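Local atomic coordinates of abietadiene synthase, chloroplastic (Abies grandis, PDB entry 3S9V), a protein that is a chloroplastic member of the terpene synthase family, whose enzymes are largely helical, with a metal-binding family domain toward its C-terminus. Residues A512-E517 with E525-T530; L661-R666 with N737-I742; S668-L673 with I742-V747. All coordinates share one frame; numbering follows the deposited sequence.

Interaction 1 (A512-E517 with E525-T530)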
loop_
_atom_site.group_PDB
_atom_site.type_symbol
_atom_site.label_atom_id
_atom_site.label_comp_id
_atom_site.label_asym_id
_atom_site.label_seq_id
_atom_site.Cartn_x
_atom_site.Cartn_y
_atom_site.Cartn_z
ATOM N N ALA A 512 -18.513 4.347 -7.941
ATOM C CA ALA A 512 -18.685 3.280 -6.966
ATOM C C ALA A 512 -17.341 2.706 -6.535
ATOM O O ALA A 512 -17.182 2.250 -5.415
ATOM C CB ALA A 512 -19.568 2.173 -7.552
ATOM N N SER A 513 -16.370 2.738 -7.433
ATOM C CA SER A 513 -15.055 2.203 -7.133
ATOM C C SER A 513 -14.219 3.084 -6.200
ATOM O O SER A 513 -13.293 2.579 -5.554
ATOM C CB SER A 513 -14.277 1.971 -8.428
ATOM O OG SER A 513 -13.711 3.186 -8.899
ATOM N N PHE A 514 -14.522 4.383 -6.118
ATOM C CA PHE A 514 -13.736 5.259 -5.247
ATOM C C PHE A 514 -14.481 6.019 -4.151
ATOM O O PHE A 514 -13.945 6.174 -3.058
ATOM C CB PHE A 514 -12.852 6.214 -6.080
ATOM C CG PHE A 514 -13.616 7.206 -6.924
ATOM C CD1 PHE A 514 -14.101 8.389 -6.370
ATOM C CD2 PHE A 514 -13.821 6.970 -8.282
ATOM C CE1 PHE A 514 -14.783 9.332 -7.158
ATOM C CE2 PHE A 514 -14.498 7.900 -9.081
ATOM C CZ PHE A 514 -14.981 9.083 -8.515
ATOM N N ILE A 515 -15.690 6.508 -4.418
ATOM C CA ILE A 515 -16.467 7.197 -3.372
ATOM C C ILE A 515 -17.618 6.265 -3.037
ATOM O O ILE A 515 -18.788 6.560 -3.267
ATOM C CB ILE A 515 -17.026 8.577 -3.825
ATOM C CG1 ILE A 515 -17.737 8.458 -5.176
ATOM C CG2 ILE A 515 -15.901 9.594 -3.874
ATOM C CD1 ILE A 515 -18.566 9.687 -5.541
ATOM N N PHE A 516 -17.235 5.129 -2.477
ATOM C CA PHE A 516 -18.117 4.036 -2.106
ATOM C C PHE A 516 -18.960 4.159 -0.836
ATOM O O PHE A 516 -19.977 3.482 -0.717
ATOM C CB PHE A 516 -17.262 2.785 -2.000
ATOM C CG PHE A 516 -16.133 2.923 -1.015
ATOM C CD1 PHE A 516 -16.305 2.572 0.315
ATOM C CD2 PHE A 516 -14.904 3.447 -1.415
ATOM C CE1 PHE A 516 -15.274 2.737 1.232
ATOM C CE2 PHE A 516 -13.868 3.618 -0.505
ATOM C CZ PHE A 516 -14.055 3.263 0.820
ATOM N N GLU A 517 -18.543 4.991 0.112
ATOM C CA GLU A 517 -19.282 5.118 1.370
ATOM C C GLU A 517 -20.789 5.310 1.191
ATOM O O GLU A 517 -21.228 6.013 0.280
ATOM C CB GLU A 517 -18.730 6.274 2.221
ATOM C CG GLU A 517 -17.272 6.142 2.677
ATOM C CD GLU A 517 -16.266 6.680 1.661
ATOM O OE1 GLU A 517 -15.277 7.326 2.086
ATOM O OE2 GLU A 517 -16.456 6.459 0.446
ATOM N N GLU A 525 -25.029 8.971 -7.617
ATOM C CA GLU A 525 -26.139 9.033 -8.561
ATOM C C GLU A 525 -25.917 10.161 -9.560
ATOM O O GLU A 525 -25.945 9.946 -10.774
ATOM C CB GLU A 525 -27.458 9.262 -7.810
ATOM C CG GLU A 525 -28.698 9.317 -8.695
ATOM C CD GLU A 525 -29.854 10.053 -8.026
ATOM O OE1 GLU A 525 -30.179 9.724 -6.864
ATOM O OE2 GLU A 525 -30.438 10.961 -8.660
ATOM N N VAL A 526 -25.689 11.360 -9.038
ATOM C CA VAL A 526 -25.476 12.526 -9.878
ATOM C C VAL A 526 -24.213 12.402 -10.726
ATOM O O VAL A 526 -24.158 12.914 -11.831
ATOM C CB VAL A 526 -25.406 13.814 -9.032
ATOM C CG1 VAL A 526 -25.197 15.018 -9.938
ATOM C CG2 VAL A 526 -26.697 13.975 -8.228
ATOM N N TYR A 527 -23.210 11.713 -10.202
ATOM C CA TYR A 527 -21.955 11.514 -10.920
ATOM C C TYR A 527 -22.258 10.636 -12.133
ATOM O O TYR A 527 -21.833 10.916 -13.255
ATOM C CB TYR A 527 -20.942 10.817 -9.995
ATOM C CG TYR A 527 -19.540 10.708 -10.537
ATOM C CD1 TYR A 527 -19.258 9.934 -11.656
ATOM C CD2 TYR A 527 -18.486 11.379 -9.917
ATOM C CE1 TYR A 527 -17.961 9.828 -12.149
ATOM C CE2 TYR A 527 -17.192 11.281 -10.396
ATOM C CZ TYR A 527 -16.932 10.502 -11.514
ATOM O OH TYR A 527 -15.642 10.400 -11.988
ATOM N N THR A 528 -23.013 9.573 -11.889
ATOM C CA THR A 528 -23.387 8.635 -12.930
ATOM C C THR A 528 -24.248 9.259 -14.028
ATOM O O THR A 528 -23.987 9.057 -15.218
ATOM C CB THR A 528 -24.136 7.446 -12.320
ATOM O OG1 THR A 528 -23.283 6.795 -11.367
ATOM C CG2 THR A 528 -24.557 6.462 -13.410
ATOM N N LYS A 529 -25.274 10.008 -13.635
ATOM C CA LYS A 529 -26.146 10.646 -14.613
ATOM C C LYS A 529 -25.388 11.683 -15.425
ATOM O O LYS A 529 -25.512 11.739 -16.649
ATOM C CB LYS A 529 -27.347 11.288 -13.920
ATOM C CG LYS A 529 -28.389 10.260 -13.483
ATOM C CD LYS A 529 -29.457 10.867 -12.593
ATOM C CE LYS A 529 -30.438 9.794 -12.130
ATOM N NZ LYS A 529 -31.420 10.317 -11.136
ATOM N N THR A 530 -24.590 12.494 -14.743
ATOM C CA THR A 530 -23.815 13.522 -15.417
ATOM C C THR A 530 -22.794 12.918 -16.379
ATOM O O THR A 530 -22.623 13.415 -17.487
ATOM C CB THR A 530 -23.098 14.418 -14.402
ATOM O OG1 THR A 530 -24.040 14.842 -13.404
ATOM C CG2 THR A 530 -22.535 15.641 -15.093
#
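Phe514 and Tyr527 carry this small contact, and the close contact is aromatic. Their ring centroids lie 5.7 Å apart with the planes turned by 70°, the geometry of an offset edge-to-face stack in which Phe514 supplies the edge. The nearest atoms are Phe514 CZ and Tyr527 CE2 at 3.6 Å, and the latter lies close to the plane of the phenylalanine ring. The hydroxyl end of the tyrosine is drawn in as well, Tyr527 OH standing 3.8 Å from Phe514 CZ. The two side chains come at each other from opposite directions. Phe514 has CG between its backbone N and carbonyl carbon (chi1 65°), and this swings a ring whose CB bond does not aim at helix 521-541 across to meet it. The CB of Tyr527 is already directed toward segment 512-517.

Apolar packing adds little beyond the rings: Ile515 is directed toward the helix, but its CD1 stops 4.7 Å from Tyr527 CD2.

Polar interactions do not cross between the segments. Tyr527 OH is instead hydrogen-bonded to Thr750 OG1 of helix 741-757, which ties down the far end of the ring that Phe514 touches. The same helix holds the backbone of the phenylalanine, Arg745 NH2 being hydrogen-bonded to Phe514 O. Both aromatic residues are buried; Tyr527 also packs on Val644 and Ser648 of helix 641-648, and Phe514 on Ile753 of helix 741-757.

The arrangement is aromatic packing between the turn at the C-terminal end of helix 504-514 and the next helix, 521-541, in the helical metal-binding domain of a terpene synthase.

Interaction 2 (L661-R666 with N737-I742); sequences LSKIDR and NKIPDI
The aliphatic part of Lys663 overlaps the side chain of Ile739, the two lying alongside each other but pointing opposite ways. Lys663 CD lies 3.6 Å from Ile739 CG1, and nearer the backbone Lys663 CB is 3.8 Å from Ile739 CD1. That same methyl also reaches the main chain, since Ile739 CD1 is 3.8 Å from Lys663 O. Farther out, Lys663 CE passes the carbonyl oxygen of Lys738 at 3.6 Å, a van der Waals contact with no hydrogen bond. The lysine chain is extended until its last torsion, where a bend (chi4 60°) turns NZ aside; the ammonium group forms its salt bridge with Glu659. This is interloop packing in the helical domain: the turn after helix 658-661, leading to helix 669-693, meets the short linker (737-740) between helices 712-736 and 741-757. The second linker leaves its helix at Asn737 and makes an inverse gamma turn centred on Lys738, marked by a weak bond of 3.0 Å from Ile739 N to Asn737 O. Pro740 then occupies the N-cap position of helix 741-757. Ile664 adds a looser apolar touch, its CG2 being 4.4 Å from Ile739 CG2. Ile739 is buried, with Phe670 and Lys744 also against it, whereas Lys663 is partly exposed and the end of the Lys738 side chain heads off from the contact.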
loop_
_atom_site.group_PDB
_atom_site.type_symbol
_atom_site.label_atom_id
_atom_site.label_comp_id
_atom_site.label_asym_id
_atom_site.label_seq_id
_atom_site.Cartn_x
_atom_site.Cartn_y
_atom_site.Cartn_z
ATOM N N LEU A 661 -14.846 26.038 -3.942
ATOM C CA LEU A 661 -15.077 25.912 -5.377
ATOM C C LEU A 661 -13.886 26.446 -6.178
ATOM O O LEU A 661 -13.397 25.776 -7.084
ATOM C CB LEU A 661 -16.353 26.657 -5.780
ATOM C CG LEU A 661 -16.703 26.734 -7.272
ATOM C CD1 LEU A 661 -16.834 25.333 -7.870
ATOM C CD2 LEU A 661 -18.000 27.505 -7.436
ATOM N N SER A 662 -13.416 27.640 -5.827
ATOM C CA SER A 662 -12.288 28.250 -6.526
ATOM C C SER A 662 -11.053 27.349 -6.543
ATOM O O SER A 662 -10.146 27.552 -7.345
ATOM C CB SER A 662 -11.923 29.594 -5.885
ATOM O OG SER A 662 -11.343 29.402 -4.606
ATOM N N LYS A 663 -11.016 26.359 -5.658
ATOM C CA LYS A 663 -9.886 25.439 -5.595
ATOM C C LYS A 663 -10.054 24.215 -6.498
ATOM O O LYS A 663 -9.124 23.422 -6.655
ATOM C CB LYS A 663 -9.657 24.988 -4.151
ATOM C CG LYS A 663 -9.172 26.103 -3.239
ATOM C CD LYS A 663 -8.968 25.616 -1.811
ATOM C CE LYS A 663 -8.300 26.679 -0.947
ATOM N NZ LYS A 663 -9.112 27.924 -0.860
ATOM N N ILE A 664 -11.226 24.066 -7.108
ATOM C CA ILE A 664 -11.463 22.920 -7.982
ATOM C C ILE A 664 -12.219 23.286 -9.254
ATOM O O ILE A 664 -12.642 22.399 -10.003
ATOM C CB ILE A 664 -12.271 21.825 -7.257
ATOM C CG1 ILE A 664 -13.656 22.370 -6.881
ATOM C CG2 ILE A 664 -11.513 21.350 -6.027
ATOM C CD1 ILE A 664 -14.642 21.309 -6.424
ATOM N N ASP A 665 -12.395 24.582 -9.499
ATOM C CA ASP A 665 -13.126 25.022 -10.683
ATOM C C ASP A 665 -12.269 24.954 -11.942
ATOM O O ASP A 665 -11.119 24.523 -11.902
ATOM C CB ASP A 665 -13.690 26.443 -10.497
ATOM C CG ASP A 665 -12.603 27.506 -10.375
ATOM O OD1 ASP A 665 -11.527 27.345 -10.990
ATOM O OD2 ASP A 665 -12.839 28.520 -9.678
ATOM N N ARG A 666 -12.834 25.391 -13.060
ATOM C CA ARG A 666 -12.130 25.337 -14.328
ATOM C C ARG A 666 -10.861 26.185 -14.394
ATOM O O ARG A 666 -10.002 25.953 -15.249
ATOM C CB ARG A 666 -13.091 25.700 -15.453
ATOM C CG ARG A 666 -14.285 24.736 -15.546
ATOM C CD ARG A 666 -14.984 24.901 -16.867
ATOM N NE ARG A 666 -16.185 24.091 -17.050
ATOM C CZ ARG A 666 -16.208 22.786 -17.311
ATOM N NH1 ARG A 666 -17.378 22.171 -17.478
ATOM N NH2 ARG A 666 -15.078 22.093 -17.392
ATOM N N ASN A 737 -2.495 20.446 -1.618
ATOM C CA ASN A 737 -3.537 21.472 -1.614
ATOM C C ASN A 737 -4.454 21.358 -0.401
ATOM O O ASN A 737 -4.934 20.271 -0.069
ATOM C CB ASN A 737 -4.367 21.415 -2.906
ATOM C CG ASN A 737 -3.547 21.749 -4.146
ATOM O OD1 ASN A 737 -2.441 22.280 -4.053
ATOM N ND2 ASN A 737 -4.097 21.448 -5.315
ATOM N N LYS A 738 -4.689 22.488 0.260
ATOM C CA LYS A 738 -5.547 22.534 1.440
ATOM C C LYS A 738 -7.000 22.614 0.995
ATOM O O LYS A 738 -7.597 23.685 0.964
ATOM C CB LYS A 738 -5.182 23.747 2.298
ATOM C CG LYS A 738 -3.732 23.734 2.756
ATOM C CD LYS A 738 -3.351 25.000 3.508
ATOM C CE LYS A 738 -1.872 24.982 3.883
ATOM N NZ LYS A 738 -1.460 26.216 4.600
ATOM N N ILE A 739 -7.555 21.456 0.651
ATOM C CA ILE A 739 -8.926 21.336 0.170
ATOM C C ILE A 739 -9.612 20.187 0.901
ATOM O O ILE A 739 -8.979 19.180 1.205
ATOM C CB ILE A 739 -8.922 21.019 -1.330
ATOM C CG1 ILE A 739 -8.129 22.093 -2.075
ATOM C CG2 ILE A 739 -10.344 20.892 -1.847
ATOM C CD1 ILE A 739 -7.825 21.742 -3.515
ATOM N N PRO A 740 -10.915 20.320 1.196
ATOM C CA PRO A 740 -11.586 19.217 1.897
ATOM C C PRO A 740 -11.355 17.900 1.148
ATOM O O PRO A 740 -11.464 17.838 -0.076
ATOM C CB PRO A 740 -13.050 19.652 1.906
ATOM C CG PRO A 740 -12.951 21.144 1.961
ATOM C CD PRO A 740 -11.834 21.448 0.974
ATOM N N ASP A 741 -11.028 16.858 1.906
ATOM C CA ASP A 741 -10.731 15.529 1.375
ATOM C C ASP A 741 -11.644 15.003 0.265
ATOM O O ASP A 741 -11.159 14.516 -0.763
ATOM C CB ASP A 741 -10.708 14.515 2.525
ATOM C CG ASP A 741 -9.972 13.235 2.165
ATOM O OD1 ASP A 741 -8.758 13.313 1.861
ATOM O OD2 ASP A 741 -10.600 12.150 2.186
ATOM N N ILE A 742 -12.955 15.091 0.473
ATOM C CA ILE A 742 -13.912 14.586 -0.502
ATOM C C ILE A 742 -13.763 15.201 -1.892
ATOM O O ILE A 742 -13.946 14.507 -2.891
ATOM C CB ILE A 742 -15.371 14.775 -0.011
ATOM C CG1 ILE A 742 -16.351 14.145 -1.008
ATOM C CG2 ILE A 742 -15.679 16.241 0.148
ATOM C CD1 ILE A 742 -16.213 12.638 -1.137
#

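Interaction 3 (S668-L673 with I742-V747); sequences SRFLQL and IYKRLV
Phe670 and Val747 bury the most surface here, the valine standing over one face of the phenylalanine ring. Val747 CG1 is 3.5 Å from the centroid of the Phe670 ring and only 8° off the ring normal, a CH-pi contact placed almost exactly over the centre. Because the methyl is so well centred, it is within reach of all six ring carbons, as close as 3.6 Å to Phe670 CZ. The rest of the valine leans toward one side of the ring, where Val747 CB is 3.6 Å from Phe670 CE2. With CG anti to the backbone N (chi1 -166°), Phe670 carries its ring out toward helix 741-757.

Leu671 and Lys744 add smaller contacts. The leucine reaches the other branch of the valine, Leu671 CD1 lying 4.2 Å from Val747 CG2, and it packs in addition on Val645 and Leu646 of helix 641-648. Lys744 meets the ring at its edge through the backbone, its CA lying 4.0 Å from Phe670 CE2 near the ring plane; its amino group turns away to Phe734 O. The start of helix 669-693 is N-capped by Ser668, whose OG accepts from Leu671 N at 3.3 Å.

The short helical segments run in roughly the same direction, their axes 28° apart in angle and 10.8 Å apart at closest approach. This is apolar interhelix packing, close to parallel, between helices 669-693 and 741-757 of the terpene synthase helical bundle.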
loop_
_atom_site.group_PDB
_atom_site.type_symbol
_atom_site.label_atom_id
_atom_site.label_comp_id
_atom_site.label_asym_id
_atom_site.label_seq_id
_atom_site.Cartn_x
_atom_site.Cartn_y
_atom_site.Cartn_z
ATOM N N SER A 668 -8.713 26.362 -11.823
ATOM C CA SER A 668 -7.684 25.765 -10.969
ATOM C C SER A 668 -6.751 24.808 -11.716
ATOM O O SER A 668 -7.165 24.092 -12.630
ATOM C CB SER A 668 -8.321 25.024 -9.789
ATOM O OG SER A 668 -8.943 23.815 -10.202
ATOM N N ARG A 669 -5.490 24.798 -11.311
ATOM C CA ARG A 669 -4.491 23.924 -11.917
ATOM C C ARG A 669 -4.877 22.474 -11.646
ATOM O O ARG A 669 -4.677 21.602 -12.486
ATOM C CB ARG A 669 -3.115 24.219 -11.313
ATOM C CG ARG A 669 -1.989 23.318 -11.788
ATOM C CD ARG A 669 -1.680 23.524 -13.271
ATOM N NE ARG A 669 -0.508 22.758 -13.694
ATOM C CZ ARG A 669 -0.134 22.596 -14.962
ATOM N NH1 ARG A 669 -0.836 23.146 -15.940
ATOM N NH2 ARG A 669 0.935 21.870 -15.256
ATOM N N PHE A 670 -5.448 22.233 -10.470
ATOM C CA PHE A 670 -5.859 20.897 -10.040
ATOM C C PHE A 670 -6.826 20.248 -11.032
ATOM O O PHE A 670 -6.546 19.175 -11.571
ATOM C CB PHE A 670 -6.488 20.998 -8.643
ATOM C CG PHE A 670 -6.647 19.678 -7.934
ATOM C CD1 PHE A 670 -5.847 18.592 -8.253
ATOM C CD2 PHE A 670 -7.589 19.538 -6.914
ATOM C CE1 PHE A 670 -5.977 17.380 -7.573
ATOM C CE2 PHE A 670 -7.726 18.336 -6.229
ATOM C CZ PHE A 670 -6.916 17.252 -6.560
ATOM N N LEU A 671 -7.952 20.906 -11.289
ATOM C CA LEU A 671 -8.941 20.375 -12.222
ATOM C C LEU A 671 -8.388 20.308 -13.652
ATOM O O LEU A 671 -8.716 19.398 -14.406
ATOM C CB LEU A 671 -10.200 21.243 -12.209
ATOM C CG LEU A 671 -11.461 20.587 -12.789
ATOM C CD1 LEU A 671 -12.085 19.686 -11.721
ATOM C CD2 LEU A 671 -12.462 21.652 -13.219
ATOM N N GLN A 672 -7.560 21.278 -14.021
ATOM C CA GLN A 672 -6.974 21.312 -15.354
ATOM C C GLN A 672 -6.084 20.099 -15.607
ATOM O O GLN A 672 -6.134 19.499 -16.683
ATOM C CB GLN A 672 -6.176 22.611 -15.550
ATOM C CG GLN A 672 -7.045 23.866 -15.466
ATOM C CD GLN A 672 -6.255 25.166 -15.532
ATOM O OE1 GLN A 672 -5.087 25.218 -15.151
ATOM N NE2 GLN A 672 -6.903 26.230 -15.997
ATOM N N LEU A 673 -5.285 19.730 -14.612
ATOM C CA LEU A 673 -4.400 18.580 -14.735
ATOM C C LEU A 673 -5.185 17.276 -14.868
ATOM O O LEU A 673 -4.786 16.366 -15.598
ATOM C CB LEU A 673 -3.468 18.506 -13.527
ATOM C CG LEU A 673 -2.240 19.422 -13.565
ATOM C CD1 LEU A 673 -1.566 19.423 -12.206
ATOM C CD2 LEU A 673 -1.278 18.944 -14.632
ATOM N N ILE A 742 -12.955 15.091 0.473
ATOM C CA ILE A 742 -13.912 14.586 -0.502
ATOM C C ILE A 742 -13.763 15.201 -1.892
ATOM O O ILE A 742 -13.946 14.507 -2.891
ATOM C CB ILE A 742 -15.371 14.775 -0.011
ATOM C CG1 ILE A 742 -16.351 14.145 -1.008
ATOM C CG2 ILE A 742 -15.679 16.241 0.148
ATOM C CD1 ILE A 742 -16.213 12.638 -1.137
ATOM N N TYR A 743 -13.422 16.485 -1.967
ATOM C CA TYR A 743 -13.266 17.139 -3.264
ATOM C C TYR A 743 -11.960 16.715 -3.940
ATOM O O TYR A 743 -11.894 16.618 -5.167
ATOM C CB TYR A 743 -13.338 18.659 -3.105
ATOM C CG TYR A 743 -14.632 19.124 -2.460
ATOM C CD1 TYR A 743 -14.661 19.534 -1.128
ATOM C CD2 TYR A 743 -15.837 19.108 -3.167
ATOM C CE1 TYR A 743 -15.855 19.916 -0.510
ATOM C CE2 TYR A 743 -17.041 19.485 -2.558
ATOM C CZ TYR A 743 -17.038 19.888 -1.228
ATOM O OH TYR A 743 -18.210 20.262 -0.610
ATOM N N LYS A 744 -10.931 16.441 -3.140
ATOM C CA LYS A 744 -9.654 15.984 -3.680
ATOM C C LYS A 744 -9.810 14.576 -4.253
ATOM O O LYS A 744 -9.173 14.230 -5.245
ATOM C CB LYS A 744 -8.564 16.002 -2.595
ATOM C CG LYS A 744 -8.237 17.412 -2.142
ATOM C CD LYS A 744 -6.846 17.540 -1.576
ATOM C CE LYS A 744 -6.715 16.904 -0.217
ATOM N NZ LYS A 744 -5.316 17.086 0.287
ATOM N N ARG A 745 -10.671 13.773 -3.632
ATOM C CA ARG A 745 -10.927 12.418 -4.108
ATOM C C ARG A 745 -11.711 12.477 -5.423
ATOM O O ARG A 745 -11.433 11.727 -6.360
ATOM C CB ARG A 745 -11.714 11.621 -3.059
ATOM C CG ARG A 745 -10.922 11.306 -1.787
ATOM C CD ARG A 745 -11.814 10.740 -0.679
ATOM N NE ARG A 745 -12.490 9.510 -1.081
ATOM C CZ ARG A 745 -13.476 8.940 -0.400
ATOM N NH1 ARG A 745 -13.917 9.485 0.731
ATOM N NH2 ARG A 745 -14.027 7.819 -0.850
ATOM N N LEU A 746 -12.688 13.377 -5.496
ATOM C CA LEU A 746 -13.485 13.519 -6.714
ATOM C C LEU A 746 -12.607 13.908 -7.889
ATOM O O LEU A 746 -12.790 13.421 -8.995
ATOM C CB LEU A 746 -14.573 14.577 -6.530
ATOM C CG LEU A 746 -15.840 14.120 -5.818
ATOM C CD1 LEU A 746 -16.744 15.315 -5.579
ATOM C CD2 LEU A 746 -16.550 13.064 -6.663
ATOM N N VAL A 747 -11.649 14.790 -7.648
ATOM C CA VAL A 747 -10.769 15.222 -8.714
ATOM C C VAL A 747 -9.721 14.170 -9.075
ATOM O O VAL A 747 -9.592 13.790 -10.238
ATOM C CB VAL A 747 -10.049 16.531 -8.340
ATOM C CG1 VAL A 747 -9.062 16.921 -9.449
ATOM C CG2 VAL A 747 -11.063 17.640 -8.149
#

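In the fold
Helix 741-757 connects all three contacts. Interactions 2 and 3 both use it and share Ile742; their centres are about 6 Å apart, their segments alternate along the chain, and each joins parts about 70 residues apart, with mostly helix between. Interaction 1 closes earlier in the sequence, with its centre about 18 Å from that of interaction 2 and about 16 Å from that of interaction 3. It is nonetheless joined to the latter through Arg745, which forms a salt bridge with Glu517 and a probable hydrogen bond to Phe514 O. Chain segments far apart in sequence thus meet around one late helix of the bundle.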